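PDB 4JIX: projannalysin, which is the zymogen of a soluble zinc metallopeptidase of the minigluzincin group and, once activated, probably hydrolyses peptide bonds. Local coordinates for residues A[64-69]-A[93-98]. The protein carries 1 engineered substitution. Numbering follows the deposited sequence.
Sequences LLHYII and NYFSKN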
loop_
_atom_site.group_PDB
_atom_site.type_symbol
_atom_site.label_atom_id
_atom_site.label_comp_id
_atom_site.label_asym_id
_atom_site.label_seq_id
_atom_site.Cartn_x
_atom_site.Cartn_y
_atom_site.Cartn_z
ATOM N N LEU A 64 -9.041 -5.990 -3.275
ATOM C CA LEU A 64 -7.905 -5.060 -3.401
ATOM C C LEU A 64 -7.528 -4.860 -4.851
ATOM O O LEU A 64 -7.268 -3.732 -5.251
ATOM C CB LEU A 64 -6.668 -5.509 -2.587
ATOM C CG LEU A 64 -6.876 -5.898 -1.109
ATOM C CD1 LEU A 64 -5.537 -6.085 -0.415
ATOM C CD2 LEU A 64 -7.726 -4.860 -0.344
ATOM N N LEU A 65 -7.531 -5.931 -5.650
ATOM C CA LEU A 65 -7.193 -5.836 -7.082
ATOM C C LEU A 65 -8.199 -4.965 -7.834
ATOM O O LEU A 65 -7.798 -4.168 -8.671
ATOM C CB LEU A 65 -7.117 -7.231 -7.736
ATOM C CG LEU A 65 -5.987 -8.143 -7.242
ATOM C CD1 LEU A 65 -6.116 -9.535 -7.841
ATOM C CD2 LEU A 65 -4.593 -7.546 -7.545
ATOM N N HIS A 66 -9.506 -5.131 -7.532
ATOM C CA HIS A 66 -10.588 -4.350 -8.137
ATOM C C HIS A 66 -10.394 -2.847 -7.858
ATOM O O HIS A 66 -10.526 -2.036 -8.770
ATOM C CB HIS A 66 -11.958 -4.825 -7.599
ATOM C CG HIS A 66 -13.105 -3.956 -8.023
ATOM N ND1 HIS A 66 -13.510 -2.871 -7.260
ATOM C CD2 HIS A 66 -13.887 -4.030 -9.124
ATOM C CE1 HIS A 66 -14.530 -2.334 -7.911
ATOM N NE2 HIS A 66 -14.785 -2.989 -9.043
ATOM N N TYR A 67 -10.108 -2.494 -6.598
ATOM C CA TYR A 67 -9.918 -1.105 -6.171
ATOM C C TYR A 67 -8.731 -0.443 -6.889
ATOM O O TYR A 67 -8.833 0.722 -7.292
ATOM C CB TYR A 67 -9.697 -1.027 -4.642
ATOM C CG TYR A 67 -9.665 0.402 -4.128
ATOM C CD1 TYR A 67 -10.841 1.064 -3.774
ATOM C CD2 TYR A 67 -8.464 1.109 -4.043
ATOM C CE1 TYR A 67 -10.822 2.391 -3.342
ATOM C CE2 TYR A 67 -8.433 2.436 -3.607
ATOM C CZ TYR A 67 -9.616 3.068 -3.250
ATOM O OH TYR A 67 -9.604 4.377 -2.832
ATOM N N ILE A 68 -7.607 -1.177 -7.000
ATOM C CA ILE A 68 -6.356 -0.726 -7.622
ATOM C C ILE A 68 -6.601 -0.452 -9.121
ATOM O O ILE A 68 -6.218 0.605 -9.617
ATOM C CB ILE A 68 -5.242 -1.797 -7.391
ATOM C CG1 ILE A 68 -4.738 -1.795 -5.920
ATOM C CG2 ILE A 68 -4.071 -1.639 -8.367
ATOM C CD1 ILE A 68 -3.969 -3.151 -5.525
ATOM N N ILE A 69 -7.221 -1.416 -9.826
ATOM C CA ILE A 69 -7.520 -1.307 -11.258
ATOM C C ILE A 69 -8.527 -0.174 -11.477
ATOM O O ILE A 69 -8.359 0.597 -12.423
ATOM C CB ILE A 69 -8.012 -2.659 -11.846
ATOM C CG1 ILE A 69 -6.894 -3.731 -11.787
ATOM C CG2 ILE A 69 -8.522 -2.490 -13.296
ATOM C CD1 ILE A 69 -7.410 -5.207 -11.863
ATOM N N ASN A 93 -19.319 6.551 -7.115
ATOM C CA ASN A 93 -20.335 5.644 -7.655
ATOM C C ASN A 93 -20.022 4.206 -7.218
ATOM O O ASN A 93 -20.849 3.320 -7.393
ATOM C CB ASN A 93 -20.399 5.740 -9.192
ATOM C CG ASN A 93 -20.943 7.044 -9.723
ATOM O OD1 ASN A 93 -21.861 7.652 -9.159
ATOM N ND2 ASN A 93 -20.423 7.480 -10.852
ATOM N N TYR A 94 -18.819 3.988 -6.660
ATOM C CA TYR A 94 -18.349 2.679 -6.226
ATOM C C TYR A 94 -18.174 2.602 -4.723
ATOM O O TYR A 94 -18.585 1.611 -4.130
ATOM C CB TYR A 94 -17.004 2.344 -6.910
ATOM C CG TYR A 94 -17.136 2.213 -8.409
ATOM C CD1 TYR A 94 -17.411 0.982 -9.000
ATOM C CD2 TYR A 94 -17.067 3.333 -9.234
ATOM C CE1 TYR A 94 -17.581 0.864 -10.380
ATOM C CE2 TYR A 94 -17.261 3.232 -10.611
ATOM C CZ TYR A 94 -17.508 1.993 -11.181
ATOM O OH TYR A 94 -17.675 1.893 -12.541
ATOM N N PHE A 95 -17.506 3.608 -4.121
ATOM C CA PHE A 95 -17.187 3.607 -2.698
ATOM C C PHE A 95 -17.254 4.981 -2.063
ATOM O O PHE A 95 -16.792 5.963 -2.645
ATOM C CB PHE A 95 -15.753 3.063 -2.475
ATOM C CG PHE A 95 -15.462 1.707 -3.069
ATOM C CD1 PHE A 95 -15.973 0.548 -2.485
ATOM C CD2 PHE A 95 -14.669 1.586 -4.206
ATOM C CE1 PHE A 95 -15.729 -0.707 -3.055
ATOM C CE2 PHE A 95 -14.423 0.331 -4.777
ATOM C CZ PHE A 95 -14.957 -0.806 -4.200
ATOM N N SER A 96 -17.751 5.028 -0.818
ATOM C CA SER A 96 -17.746 6.230 0.015
ATOM C C SER A 96 -16.302 6.507 0.444
ATOM O O SER A 96 -15.434 5.635 0.271
ATOM C CB SER A 96 -18.632 6.024 1.244
ATOM O OG SER A 96 -18.011 5.081 2.103
ATOM N N LYS A 97 -16.037 7.702 0.997
ATOM C CA LYS A 97 -14.698 8.068 1.471
ATOM C C LYS A 97 -14.224 7.065 2.547
ATOM O O LYS A 97 -13.089 6.611 2.479
ATOM C CB LYS A 97 -14.670 9.525 1.996
ATOM C CG LYS A 97 -13.372 9.953 2.716
ATOM C CD LYS A 97 -12.111 9.917 1.821
ATOM C CE LYS A 97 -10.899 10.497 2.513
ATOM N NZ LYS A 97 -9.684 10.432 1.650
ATOM N N ASN A 98 -15.105 6.687 3.489
ATOM C CA ASN A 98 -14.797 5.734 4.561
ATOM C C ASN A 98 -14.416 4.360 4.013
ATOM O O ASN A 98 -13.437 3.786 4.481
ATOM C CB ASN A 98 -15.959 5.617 5.543
ATOM C CG ASN A 98 -16.115 6.845 6.423
ATOM O OD1 ASN A 98 -15.215 7.691 6.548
ATOM N ND2 ASN A 98 -17.271 6.984 7.042
#
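Phe95 reaches with its ring into the angle between His66 and Tyr67, two neighbours on the helix 62-78 that also carries the HExxH zinc-binding motif of this gluzincin-type peptidase; His71 and His75 of that motif, with His83, hold the zinc ion. The phenyl group comes from the loop leading into helix 97-111, so the contact joins the start of this C-terminal helix to the zinc-binding one. Phe95 has CG anti to its carbonyl carbon (chi1 -54°), a rotation that turns the CD2-CE2-CZ rim to helix 62-78. Phenylalanine suits this place because its ring is long enough to meet both side chains from the loop and has no polar atom needing a partner beside Leu70 and Cys100, which also touch it, one from each helix. Adjacent atoms of the leading rim do the touching. CZ lies 4.0 Å from His66 ND1, a meeting of two edges near both ring planes, without a hydrogen bond. Next to it, Phe95 CE2 comes to 3.8 Å from Tyr67 CD1; the two rings are inclined by 49°, with centroids 5.7 Å apart, neither stacked nor T-shaped. Tyr67 swings its ring to this spot with CG opposite the backbone N (chi1 -173°), and its hydroxyl reaches on to a hydrogen bond with Glu104 of helix 97-111. Tyrosine thus serves twice, its ring edge packing on Phe95 and its polar end tying the helices together. With Phe95 replaced by an alanine, the rim atoms that touch both rings are lost, which would probably open a gap beside Tyr67 CD1 and leave the His66 imidazole freer to turn. Just beyond, Ser96 N-caps helix 97-111 through OG. Back at the contact, Phe95 CD2 packs 4.0 Å from Tyr67 CE1.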